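Local coordinates for protein L-threonine-O-3-phosphate decarboxylase (Porphyromonas gingivalis, PDB 3FKD) that probably uses pyridoxal 5'-phosphate, like its class I and II aminotransferase relatives, to decarboxylate L-threonine O-3-phosphate, at residues P50-L55 / L231-A236; Q57-R62 / N68-T73; T262-L267 / F280-K285. One frame throughout, in Å; residues are numbered along the deposited sequence.

How the interactions relate
Interactions 1 and 2 are neighbours that share helix 53-62, with centres 11 Å apart. The start of that helix packs on helix 230-241 and its later turns on strand 70-73. They also touch directly: Leu55 CD2 is 4.2 Å from Val72 CG1, and Ala52 CB is 4.2 Å from Val72 CB. Along the chain, interaction 2 is nested within the loop closed by interaction 1. Interaction 3 belongs to the five-stranded sheet on the opposite side of the chain's centre. Its centre is about 42 Å from that of interaction 1 and 41 Å from that of interaction 2. All three contacts are apolar packing within the aminotransferase-like fold, joining helix to helix or helix to sheet.

Interaction 1. Residues P50-L55 / L231-A236; sequences PDAGTL and LAIEAA
Ala52 and Leu55, at the start of helix 53-62, pack against Ile233 and Ala236 of helix 230-241, a helix-helix contact in an aminotransferase-type fold. Three residues apart, the members of each pair lie on about the same flank; one is an alanine, the other has a branched side chain. Ala52 sits at the N-cap position, and its methyl points toward helix 230-241. It meets the ethyl arm of Ile233 alongside: CB of Ala52 is 3.5 Å from CD1 of Ile233 and 3.7 Å from CG1. Ile233 holds CG2 anti to its backbone N, and the longer branch, CG1 with CD1, does the touching.

One turn on, Leu55 sets CD2 squarely against the methyl of Ala236. CD2 lies 3.6 Å from Ala236 CB, with CD1 beside it at 4.0 Å. The same CD2 passes 4.2 Å from Ile233 CG1 and also rests near the backbone carbonyl of Ile233, so it packs on two residues that are one helical turn apart. The backbones come close here, with CA of Leu55 and CA of Ile233 6.7 Å apart.

Leu55 reaches further along helix 230-241 to Leu240. The other flank of that helix, through Ala235, is covered by Leu33 and Leu37 of helix 31-39, while Leu231 packs on Leu231 of the second subunit. Beside the contact, Asp51 forms a salt bridge with Arg56.

All four touching residues are buried and purely hydrocarbon in their side chains, so dispersion and the exclusion of water hold the helices together. The contact between these segments has no directional bond; it depends on close fit, methyl against branch at both points of touch.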
ATOM      1  N   PRO A  50      -7.102  -7.148   8.716  1.00 22.01           N
ATOM      2  CA  PRO A  50      -5.948  -6.290   8.996  1.00 23.21           C
ATOM      3  C   PRO A  50      -4.716  -7.020   8.543  1.00 23.56           C
ATOM      4  O   PRO A  50      -3.647  -6.497   8.246  1.00 20.66           O
ATOM      5  CB  PRO A  50      -5.912  -6.247  10.534  1.00 23.06           C
ATOM      6  CG  PRO A  50      -7.243  -6.741  10.978  1.00 24.09           C
ATOM      7  CD  PRO A  50      -7.736  -7.655   9.941  1.00 22.14           C
ATOM      8  N   ASP A  51      -4.946  -8.310   8.541  1.00 26.18           N
ATOM      9  CA  ASP A  51      -3.965  -9.344   8.362  1.00 28.56           C
ATOM     10  C   ASP A  51      -3.949  -9.951   6.926  1.00 25.76           C
ATOM     11  O   ASP A  51      -3.049 -10.704   6.584  1.00 25.18           O
ATOM     12  CB  ASP A  51      -4.392 -10.451   9.345  1.00 26.08           C
ATOM     13  CG  ASP A  51      -3.332 -11.445   9.563  1.00 30.78           C
ATOM     14  OD1 ASP A  51      -2.246 -11.273   8.934  1.00 33.34           O
ATOM     15  OD2 ASP A  51      -3.572 -12.389  10.343  1.00 31.00           O
ATOM     16  N   ALA A  52      -4.975  -9.660   6.126  1.00 24.87           N
ATOM     17  CA  ALA A  52      -5.361 -10.547   5.003  1.00 26.19           C
ATOM     18  C   ALA A  52      -5.192 -12.040   5.328  1.00 26.39           C
ATOM     19  O   ALA A  52      -4.670 -12.807   4.503  1.00 26.08           O
ATOM     20  CB  ALA A  52      -4.585 -10.189   3.724  1.00 23.51           C
ATOM     21  N   GLY A  53      -5.627 -12.451   6.520  1.00 25.55           N
ATOM     22  CA  GLY A  53      -5.330 -13.777   7.024  1.00 24.59           C
ATOM     23  C   GLY A  53      -5.954 -14.935   6.264  1.00 27.31           C
ATOM     24  O   GLY A  53      -5.384 -16.024   6.243  1.00 28.28           O
ATOM     25  N   THR A  54      -7.137 -14.731   5.681  1.00 24.95           N
ATOM     26  CA  THR A  54      -7.772 -15.768   4.909  1.00 25.09           C
ATOM     27  C   THR A  54      -7.009 -16.005   3.602  1.00 27.82           C
ATOM     28  O   THR A  54      -6.803 -17.167   3.189  1.00 26.83           O
ATOM     29  CB  THR A  54      -9.275 -15.452   4.629  1.00 27.46           C
ATOM     30  OG1 THR A  54      -9.978 -15.415   5.865  1.00 28.98           O
ATOM     31  CG2 THR A  54      -9.904 -16.527   3.835  1.00 23.44           C
ATOM     32  N   LEU A  55      -6.587 -14.916   2.949  1.00 25.96           N
ATOM     33  CA  LEU A  55      -5.746 -15.055   1.770  1.00 25.06           C
ATOM     34  C   LEU A  55      -4.457 -15.772   2.128  1.00 25.13           C
ATOM     35  O   LEU A  55      -4.063 -16.719   1.450  1.00 26.17           O
ATOM     36  CB  LEU A  55      -5.453 -13.715   1.101  1.00 23.67           C
ATOM     37  CG  LEU A  55      -4.714 -13.717  -0.243  1.00 20.46           C
ATOM     38  CD1 LEU A  55      -5.331 -14.757  -1.194  1.00 21.77           C
ATOM     39  CD2 LEU A  55      -4.750 -12.361  -0.858  1.00 17.32           C
ATOM     40  N   LEU A 231     -10.266  -5.100  -2.341  1.00 19.61           N
ATOM     41  CA  LEU A 231     -10.495  -5.575  -3.693  1.00 19.97           C
ATOM     42  C   LEU A 231      -9.345  -6.433  -4.143  1.00 19.61           C
ATOM     43  O   LEU A 231      -9.572  -7.398  -4.860  1.00 20.71           O
ATOM     44  CB  LEU A 231     -10.615  -4.418  -4.659  1.00 19.59           C
ATOM     45  CG  LEU A 231     -11.936  -3.678  -4.631  1.00 22.26           C
ATOM     46  CD1 LEU A 231     -11.769  -2.436  -5.505  1.00 22.11           C
ATOM     47  CD2 LEU A 231     -13.143  -4.580  -5.072  1.00 22.22           C
ATOM     48  N   ALA A 232      -8.122  -6.070  -3.753  1.00 18.46           N
ATOM     49  CA  ALA A 232      -6.943  -6.863  -4.111  1.00 18.03           C
ATOM     50  C   ALA A 232      -7.015  -8.234  -3.487  1.00 18.35           C
ATOM     51  O   ALA A 232      -6.668  -9.231  -4.132  1.00 18.59           O
ATOM     52  CB  ALA A 232      -5.603  -6.153  -3.732  1.00 17.15           C
ATOM     53  N   ILE A 233      -7.461  -8.292  -2.237  1.00 17.76           N
ATOM     54  CA  ILE A 233      -7.581  -9.565  -1.525  1.00 19.19           C
ATOM     55  C   ILE A 233      -8.554 -10.448  -2.314  1.00 19.61           C
ATOM     56  O   ILE A 233      -8.345 -11.648  -2.489  1.00 18.86           O
ATOM     57  CB  ILE A 233      -8.014  -9.383  -0.008  1.00 18.94           C
ATOM     58  CG1 ILE A 233      -6.776  -9.186   0.891  1.00 19.54           C
ATOM     59  CG2 ILE A 233      -8.723 -10.590   0.495  1.00 19.64           C
ATOM     60  CD1 ILE A 233      -6.986  -8.235   2.092  1.00 20.66           C
ATOM     61  N   GLU A 234      -9.577  -9.784  -2.831  1.00 19.12           N
ATOM     62  CA  GLU A 234     -10.686 -10.402  -3.518  1.00 21.05           C
ATOM     63  C   GLU A 234     -10.278 -10.910  -4.926  1.00 21.42           C
ATOM     64  O   GLU A 234     -10.641 -12.015  -5.319  1.00 21.46           O
ATOM     65  CB  GLU A 234     -11.839  -9.394  -3.557  1.00 21.08           C
ATOM     66  CG  GLU A 234     -13.108  -9.886  -4.153  1.00 26.11           C
ATOM     67  CD  GLU A 234     -13.857 -10.930  -3.307  1.00 28.40           C
ATOM     68  OE1 GLU A 234     -13.494 -11.172  -2.150  1.00 26.81           O
ATOM     69  OE2 GLU A 234     -14.841 -11.508  -3.832  1.00 31.51           O
ATOM     70  N   ALA A 235      -9.486 -10.116  -5.645  1.00 19.87           N
ATOM     71  CA  ALA A 235      -8.936 -10.531  -6.928  1.00 20.51           C
ATOM     72  C   ALA A 235      -8.050 -11.748  -6.769  1.00 21.07           C
ATOM     73  O   ALA A 235      -8.166 -12.724  -7.521  1.00 23.39           O
ATOM     74  CB  ALA A 235      -8.160  -9.396  -7.578  1.00 20.14           C
ATOM     75  N   ALA A 236      -7.164 -11.698  -5.786  1.00 21.06           N
ATOM     76  CA  ALA A 236      -6.246 -12.808  -5.537  1.00 21.34           C
ATOM     77  C   ALA A 236      -6.954 -14.117  -5.199  1.00 21.21           C
ATOM     78  O   ALA A 236      -6.572 -15.173  -5.715  1.00 22.21           O
ATOM     79  CB  ALA A 236      -5.209 -12.451  -4.450  1.00 17.61           C
TER

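Interaction 2. Residues Q57-R62 / N68-T73; sequences QMLAKR and NAILVT
Helix 57-62 runs over strand 70-73 at 129° between their directions, the axes 8.5 Å apart at closest, with Ala60 and Ile70 the nearest residues. There are two points of touch. At the first, Leu59 rests CD1 against a pair of adjoining strand methyls, 3.9 Å from CG2 of Ile70 and 3.9 Å from CG2 of Val72; its side chain crosses both of theirs at about a right angle. At the second, the delta methyl of Ile70 lies against the helix backbone, with CD1 3.7 Å from CA of Ala60 and 4.2 Å from its CB. Ile70 thus uses both arms: CG2, anti to the backbone N, takes Leu59, and the CG1-CD1 arm takes Ala60, whose small side chain permits the close approach.

Strand 70-73 lies at the margin of the chain's seven-stranded sheet, paired antiparallel with strand 207-210. Leu59 also meets Tyr208 of that neighbour and Leu240 of helix 230-241, so it sits where helix 53-62, the sheet and helix 230-241 come together, while Leu71 points away from helix 53-62 and packs on Gln82 of helix 75-86.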
ATOM      1  N   GLN A  57      -3.816 -17.815   4.554  1.00 27.85           N
ATOM      2  CA  GLN A  57      -4.145 -19.221   4.752  1.00 30.12           C
ATOM      3  C   GLN A  57      -4.267 -19.984   3.415  1.00 29.60           C
ATOM      4  O   GLN A  57      -3.617 -21.007   3.233  1.00 32.12           O
ATOM      5  CB  GLN A  57      -5.396 -19.336   5.626  1.00 33.47           C
ATOM      6  CG  GLN A  57      -6.015 -20.708   5.751  1.00 38.01           C
ATOM      7  CD  GLN A  57      -5.126 -21.694   6.481  1.00 46.27           C
ATOM      8  OE1 GLN A  57      -4.241 -22.337   5.882  1.00 45.90           O
ATOM      9  NE2 GLN A  57      -5.370 -21.842   7.788  1.00 49.12           N
HETATM   10  N   MSE A  58      -5.059 -19.488   2.471  1.00 28.36           N
HETATM   11  CA  MSE A  58      -5.205 -20.189   1.186  1.00 29.13           C
HETATM   12  C   MSE A  58      -3.929 -20.215   0.312  1.00 29.28           C
HETATM   13  O   MSE A  58      -3.788 -21.081  -0.554  1.00 30.27           O
HETATM   14  CB  MSE A  58      -6.327 -19.596   0.349  1.00 28.83           C
HETATM   15  CG  MSE A  58      -7.648 -19.359   1.076  1.00 29.39           C
HETATM   16 SE   MSE A  58      -8.674 -18.256  -0.169  1.00 56.90          SE
HETATM   17  CE  MSE A  58      -9.904 -17.357   1.006  1.00 32.32           C
ATOM     18  N   LEU A  59      -3.027 -19.256   0.498  1.00 26.84           N
ATOM     19  CA  LEU A  59      -1.776 -19.279  -0.223  1.00 25.81           C
ATOM     20  C   LEU A  59      -0.917 -20.393   0.350  1.00 26.62           C
ATOM     21  O   LEU A  59      -0.377 -21.209  -0.369  1.00 26.31           O
ATOM     22  CB  LEU A  59      -1.065 -17.928  -0.104  1.00 26.12           C
ATOM     23  CG  LEU A  59      -1.612 -16.766  -0.946  1.00 24.31           C
ATOM     24  CD1 LEU A  59      -0.962 -15.431  -0.587  1.00 19.77           C
ATOM     25  CD2 LEU A  59      -1.473 -17.077  -2.446  1.00 21.91           C
ATOM     26  N   ALA A  60      -0.802 -20.430   1.668  1.00 28.63           N
ATOM     27  CA  ALA A  60       0.007 -21.435   2.325  1.00 28.81           C
ATOM     28  C   ALA A  60      -0.343 -22.825   1.798  1.00 30.51           C
ATOM     29  O   ALA A  60       0.538 -23.594   1.407  1.00 30.00           O
ATOM     30  CB  ALA A  60      -0.204 -21.368   3.820  1.00 30.97           C
ATOM     31  N   LYS A  61      -1.638 -23.127   1.775  1.00 29.69           N
ATOM     32  CA  LYS A  61      -2.108 -24.448   1.394  1.00 30.93           C
ATOM     33  C   LYS A  61      -1.808 -24.754  -0.053  1.00 31.47           C
ATOM     34  O   LYS A  61      -1.387 -25.863  -0.406  1.00 33.54           O
ATOM     35  CB  LYS A  61      -3.613 -24.550   1.635  1.00 33.19           C
ATOM     36  CG  LYS A  61      -4.143 -25.966   1.602  1.00 36.47           C
ATOM     37  CD  LYS A  61      -5.620 -26.016   2.009  1.00 41.97           C
ATOM     38  CE  LYS A  61      -6.345 -27.193   1.348  1.00 40.61           C
ATOM     39  NZ  LYS A  61      -7.791 -26.888   1.090  1.00 40.44           N
ATOM     40  N   ARG A  62      -2.054 -23.766  -0.902  1.00 30.05           N
ATOM     41  CA  ARG A  62      -1.826 -23.919  -2.320  1.00 29.94           C
ATOM     42  C   ARG A  62      -0.332 -24.147  -2.594  1.00 30.73           C
ATOM     43  O   ARG A  62       0.037 -24.895  -3.483  1.00 31.33           O
ATOM     44  CB  ARG A  62      -2.323 -22.666  -3.046  1.00 30.36           C
ATOM     45  CG  ARG A  62      -2.071 -22.672  -4.550  1.00 34.11           C
ATOM     46  CD  ARG A  62      -3.214 -23.406  -5.278  1.00 40.86           C
ATOM     47  NE  ARG A  62      -2.918 -23.578  -6.698  1.00 43.18           N
ATOM     48  CZ  ARG A  62      -2.835 -24.758  -7.317  1.00 45.56           C
ATOM     49  NH1 ARG A  62      -3.044 -25.887  -6.643  1.00 46.09           N
ATOM     50  NH2 ARG A  62      -2.551 -24.804  -8.618  1.00 45.91           N
ATOM     51  N   ASN A  68       2.450 -19.813   8.747  1.00 34.44           N
ATOM     52  CA  ASN A  68       3.553 -19.034   9.272  1.00 37.21           C
ATOM     53  C   ASN A  68       4.530 -18.482   8.223  1.00 36.87           C
ATOM     54  O   ASN A  68       5.357 -17.607   8.513  1.00 35.90           O
ATOM     55  CB  ASN A  68       4.392 -19.940  10.163  1.00 41.13           C
ATOM     56  CG  ASN A  68       3.829 -20.085  11.531  1.00 50.26           C
ATOM     57  OD1 ASN A  68       3.157 -19.174  12.047  1.00 54.04           O
ATOM     58  ND2 ASN A  68       4.099 -21.235  12.157  1.00 52.85           N
ATOM     59  N   ALA A  69       4.499 -19.045   7.027  1.00 33.69           N
ATOM     60  CA  ALA A  69       5.554 -18.735   6.081  1.00 33.25           C
ATOM     61  C   ALA A  69       5.107 -17.800   4.966  1.00 30.14           C
ATOM     62  O   ALA A  69       5.908 -17.501   4.082  1.00 30.17           O
ATOM     63  CB  ALA A  69       6.183 -20.021   5.515  1.00 29.05           C
ATOM     64  N   ILE A  70       3.840 -17.374   4.979  1.00 26.51           N
ATOM     65  CA  ILE A  70       3.383 -16.388   4.001  1.00 26.02           C
ATOM     66  C   ILE A  70       3.082 -15.044   4.649  1.00 25.52           C
ATOM     67  O   ILE A  70       2.697 -14.945   5.803  1.00 27.22           O
ATOM     68  CB  ILE A  70       2.175 -16.862   3.105  1.00 25.33           C
ATOM     69  CG1 ILE A  70       2.653 -17.707   1.923  1.00 27.65           C
ATOM     70  CG2 ILE A  70       1.440 -15.681   2.496  1.00 21.56           C
ATOM     71  CD1 ILE A  70       2.928 -19.165   2.218  1.00 30.97           C
ATOM     72  N   LEU A  71       3.269 -13.995   3.887  1.00 23.94           N
ATOM     73  CA  LEU A  71       2.943 -12.674   4.357  1.00 23.17           C
ATOM     74  C   LEU A  71       2.490 -11.919   3.125  1.00 20.36           C
ATOM     75  O   LEU A  71       3.304 -11.643   2.223  1.00 20.97           O
ATOM     76  CB  LEU A  71       4.172 -12.000   4.986  1.00 23.47           C
ATOM     77  CG  LEU A  71       3.935 -10.516   5.297  1.00 24.28           C
ATOM     78  CD1 LEU A  71       3.389 -10.328   6.659  1.00 22.45           C
ATOM     79  CD2 LEU A  71       5.212  -9.698   5.129  1.00 27.15           C
ATOM     80  N   VAL A  72       1.197 -11.645   3.064  1.00 17.82           N
ATOM     81  CA  VAL A  72       0.626 -10.872   1.990  1.00 18.31           C
ATOM     82  C   VAL A  72       1.088  -9.421   2.076  1.00 17.00           C
ATOM     83  O   VAL A  72       1.143  -8.849   3.119  1.00 17.99           O
ATOM     84  CB  VAL A  72      -0.931 -11.013   1.919  1.00 17.82           C
ATOM     85  CG1 VAL A  72      -1.512 -10.263   0.725  1.00 15.25           C
ATOM     86  CG2 VAL A  72      -1.323 -12.480   1.861  1.00 20.23           C
ATOM     87  N   THR A  73       1.392  -8.828   0.942  1.00 17.44           N
ATOM     88  CA  THR A  73       2.011  -7.525   0.911  1.00 17.76           C
ATOM     89  C   THR A  73       1.246  -6.582  -0.040  1.00 16.83           C
ATOM     90  O   THR A  73       0.464  -7.045  -0.848  1.00 17.66           O
ATOM     91  CB  THR A  73       3.520  -7.674   0.534  1.00 17.13           C
ATOM     92  OG1 THR A  73       4.228  -6.536   0.998  1.00 20.36           O
ATOM     93  CG2 THR A  73       3.709  -7.824  -0.952  1.00 16.11           C
TER

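Interaction 3. Residues T262-L267 / F280-K285; sequences TALNRL and FLLRLK
Leu264 carries the whole helix side of this contact, and it does so through one methyl, CD1, which meets both Phe280 and Leu282. The aliphatic-to-aromatic part comes first. CD1 of Leu264 stands 3.8 Å from CE1 of Phe280 and 3.8 Å from CZ, so it is equidistant from these two carbons at the far end of the ring. The two side chains approach at a slant. Phe280 holds CG between its backbone N and carbonyl carbon (chi1 52°), and this rotation carries the end of the ring to the leucine. Leu264, for its part, has CG anti to its carbonyl carbon (chi1 -75°), with CD1 leading toward the strand.

The aliphatic pair is looser: CD2 of Leu282 lies 4.2 Å from the same CD1. Phe280 and Leu282 are alternate residues of an extended strand and so present their side chains on one face, the face turned to the helix. Between the backbones the gap is wide, 8.7 Å from CA of Leu264 to CA of Leu282, and the leucine side chains span it.

In the fold, strand 279-284 forms an antiparallel hairpin with strand 270-272, part of a five-stranded sheet, and helix 250-266 leads into that hairpin and packs back on its second strand. Val272 of the first strand touches both Leu264 and Leu282, and helix 325-339 closes in on Leu264 as well, through Phe331, Ile332 and Leu335.

A hydrogen bond outside the apolar patch involves the residue next to Leu264: Asn265 OD1 accepts the backbone N-H of Val272, tying the helix to the first strand of the hairpin.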
ATOM      1  N   THR A 262      14.325 -12.745 -34.132  1.00 30.45           N
ATOM      2  CA  THR A 262      14.892 -13.089 -35.421  1.00 28.55           C
ATOM      3  C   THR A 262      14.728 -11.948 -36.406  1.00 30.97           C
ATOM      4  O   THR A 262      15.694 -11.511 -37.062  1.00 35.32           O
ATOM      5  CB  THR A 262      14.163 -14.307 -36.005  1.00 29.38           C
ATOM      6  OG1 THR A 262      14.348 -15.445 -35.144  1.00 28.19           O
ATOM      7  CG2 THR A 262      14.661 -14.601 -37.406  1.00 28.53           C
ATOM      8  N   ALA A 263      13.500 -11.485 -36.556  1.00 29.19           N
ATOM      9  CA  ALA A 263      13.262 -10.341 -37.408  1.00 29.50           C
ATOM     10  C   ALA A 263      14.069  -9.144 -36.915  1.00 34.49           C
ATOM     11  O   ALA A 263      14.712  -8.477 -37.726  1.00 36.98           O
ATOM     12  CB  ALA A 263      11.799 -10.013 -37.494  1.00 26.95           C
ATOM     13  N   LEU A 264      14.079  -8.875 -35.603  1.00 29.42           N
ATOM     14  CA  LEU A 264      14.848  -7.747 -35.131  1.00 30.34           C
ATOM     15  C   LEU A 264      16.360  -7.803 -35.465  1.00 35.22           C
ATOM     16  O   LEU A 264      16.957  -6.777 -35.821  1.00 35.64           O
ATOM     17  CB  LEU A 264      14.619  -7.472 -33.644  1.00 32.02           C
ATOM     18  CG  LEU A 264      13.266  -6.813 -33.310  1.00 31.27           C
ATOM     19  CD1 LEU A 264      13.012  -6.828 -31.838  1.00 26.63           C
ATOM     20  CD2 LEU A 264      13.104  -5.417 -33.855  1.00 30.07           C
ATOM     21  N   ASN A 265      16.989  -8.967 -35.334  1.00 32.27           N
ATOM     22  CA  ASN A 265      18.414  -9.033 -35.568  1.00 32.98           C
ATOM     23  C   ASN A 265      18.705  -8.787 -37.066  1.00 36.40           C
ATOM     24  O   ASN A 265      19.696  -8.136 -37.437  1.00 36.30           O
ATOM     25  CB  ASN A 265      18.992 -10.361 -35.084  1.00 31.79           C
ATOM     26  CG  ASN A 265      19.202 -10.403 -33.575  1.00 31.33           C
ATOM     27  OD1 ASN A 265      19.592  -9.419 -32.961  1.00 31.93           O
ATOM     28  ND2 ASN A 265      18.951 -11.561 -32.977  1.00 30.59           N
ATOM     29  N   ARG A 266      17.816  -9.270 -37.921  1.00 34.25           N
ATOM     30  CA  ARG A 266      17.984  -9.067 -39.346  1.00 37.93           C
ATOM     31  C   ARG A 266      18.149  -7.601 -39.657  1.00 40.65           C
ATOM     32  O   ARG A 266      18.802  -7.241 -40.646  1.00 42.09           O
ATOM     33  CB  ARG A 266      16.778  -9.577 -40.119  1.00 37.89           C
ATOM     34  CG  ARG A 266      16.787 -11.048 -40.325  1.00 36.68           C
ATOM     35  CD  ARG A 266      15.865 -11.336 -41.434  1.00 39.08           C
ATOM     36  NE  ARG A 266      15.975 -12.722 -41.856  1.00 41.82           N
ATOM     37  CZ  ARG A 266      15.141 -13.295 -42.703  1.00 39.64           C
ATOM     38  NH1 ARG A 266      14.144 -12.589 -43.225  1.00 41.05           N
ATOM     39  NH2 ARG A 266      15.321 -14.562 -43.022  1.00 40.61           N
ATOM     40  N   LEU A 267      17.523  -6.759 -38.843  1.00 36.44           N
ATOM     41  CA  LEU A 267      17.629  -5.329 -39.056  1.00 38.67           C
ATOM     42  C   LEU A 267      19.077  -4.930 -38.889  1.00 39.00           C
ATOM     43  O   LEU A 267      19.793  -5.514 -38.073  1.00 37.83           O
ATOM     44  CB  LEU A 267      16.716  -4.540 -38.103  1.00 39.96           C
ATOM     45  CG  LEU A 267      15.396  -4.113 -38.768  1.00 40.97           C
ATOM     46  CD1 LEU A 267      14.774  -5.283 -39.492  1.00 37.08           C
ATOM     47  CD2 LEU A 267      14.421  -3.470 -37.785  1.00 35.60           C
ATOM     48  N   PHE A 280      12.929  -8.517 -23.524  1.00 22.06           N
ATOM     49  CA  PHE A 280      14.364  -8.550 -23.864  1.00 22.87           C
ATOM     50  C   PHE A 280      14.927  -7.136 -24.063  1.00 22.06           C
ATOM     51  O   PHE A 280      14.196  -6.195 -24.333  1.00 23.57           O
ATOM     52  CB  PHE A 280      14.602  -9.409 -25.160  1.00 22.02           C
ATOM     53  CG  PHE A 280      13.731  -8.993 -26.307  1.00 21.04           C
ATOM     54  CD1 PHE A 280      14.085  -7.915 -27.108  1.00 21.81           C
ATOM     55  CD2 PHE A 280      12.515  -9.616 -26.532  1.00 20.23           C
ATOM     56  CE1 PHE A 280      13.277  -7.499 -28.132  1.00 21.56           C
ATOM     57  CE2 PHE A 280      11.689  -9.191 -27.539  1.00 21.34           C
ATOM     58  CZ  PHE A 280      12.087  -8.133 -28.365  1.00 21.85           C
ATOM     59  N   LEU A 281      16.237  -6.997 -23.947  1.00 23.47           N
ATOM     60  CA  LEU A 281      16.929  -5.757 -24.296  1.00 24.60           C
ATOM     61  C   LEU A 281      17.289  -5.703 -25.832  1.00 26.22           C
ATOM     62  O   LEU A 281      17.752  -6.682 -26.431  1.00 24.64           O
ATOM     63  CB  LEU A 281      18.187  -5.652 -23.417  1.00 21.87           C
ATOM     64  CG  LEU A 281      18.327  -4.814 -22.138  1.00 25.75           C
ATOM     65  CD1 LEU A 281      17.073  -4.245 -21.525  1.00 21.47           C
ATOM     66  CD2 LEU A 281      19.101  -5.595 -21.100  1.00 25.76           C
ATOM     67  N   LEU A 282      17.040  -4.573 -26.479  1.00 25.13           N
ATOM     68  CA  LEU A 282      17.741  -4.323 -27.720  1.00 27.03           C
ATOM     69  C   LEU A 282      18.650  -3.070 -27.676  1.00 28.01           C
ATOM     70  O   LEU A 282      18.344  -2.057 -27.021  1.00 25.23           O
ATOM     71  CB  LEU A 282      16.808  -4.361 -28.937  1.00 29.63           C
ATOM     72  CG  LEU A 282      16.067  -3.173 -29.546  1.00 29.58           C
ATOM     73  CD1 LEU A 282      16.940  -1.900 -29.719  1.00 28.13           C
ATOM     74  CD2 LEU A 282      15.519  -3.644 -30.899  1.00 26.32           C
ATOM     75  N   ARG A 283      19.783  -3.174 -28.370  1.00 30.94           N
ATOM     76  CA  ARG A 283      20.768  -2.087 -28.449  1.00 32.08           C
ATOM     77  C   ARG A 283      20.737  -1.405 -29.802  1.00 32.05           C
ATOM     78  O   ARG A 283      20.807  -2.069 -30.845  1.00 32.86           O
ATOM     79  CB  ARG A 283      22.171  -2.640 -28.222  1.00 34.67           C
ATOM     80  CG  ARG A 283      23.136  -1.663 -27.591  1.00 33.55           C
ATOM     81  CD  ARG A 283      24.540  -2.214 -27.658  1.00 34.45           C
ATOM     82  NE  ARG A 283      25.295  -1.832 -26.468  1.00 38.56           N
ATOM     83  CZ  ARG A 283      26.281  -0.948 -26.461  1.00 39.48           C
ATOM     84  NH1 ARG A 283      26.904  -0.647 -25.330  1.00 38.06           N
ATOM     85  NH2 ARG A 283      26.639  -0.363 -27.598  1.00 48.45           N
ATOM     86  N   LEU A 284      20.599  -0.088 -29.794  1.00 30.14           N
ATOM     87  CA  LEU A 284      20.815   0.673 -31.005  1.00 33.55           C
ATOM     88  C   LEU A 284      22.312   0.845 -31.228  1.00 34.96           C
ATOM     89  O   LEU A 284      22.998   1.320 -30.341  1.00 33.80           O
ATOM     90  CB  LEU A 284      20.158   2.032 -30.899  1.00 34.01           C
ATOM     91  CG  LEU A 284      18.661   1.967 -30.641  1.00 35.45           C
ATOM     92  CD1 LEU A 284      18.039   3.308 -30.921  1.00 39.08           C
ATOM     93  CD2 LEU A 284      18.053   0.949 -31.545  1.00 37.75           C
ATOM     94  N   LYS A 285      22.816   0.419 -32.391  1.00 36.39           N
ATOM     95  CA  LYS A 285      24.190   0.731 -32.822  1.00 37.22           C
ATOM     96  C   LYS A 285      24.381   2.250 -32.855  1.00 39.18           C
ATOM     97  O   LYS A 285      25.336   2.772 -32.301  1.00 38.89           O
ATOM     98  CB  LYS A 285      24.482   0.116 -34.189  1.00 37.18           C
ATOM     99  CG  LYS A 285      25.534   0.872 -35.014  1.00 45.78           C
ATOM    100  CD  LYS A 285      25.264   0.806 -36.558  1.00 47.35           C
ATOM    101  CE  LYS A 285      25.566  -0.562 -37.174  1.00 40.18           C
ATOM    102  NZ  LYS A 285      24.851  -0.746 -38.460  1.00 44.13           N
TER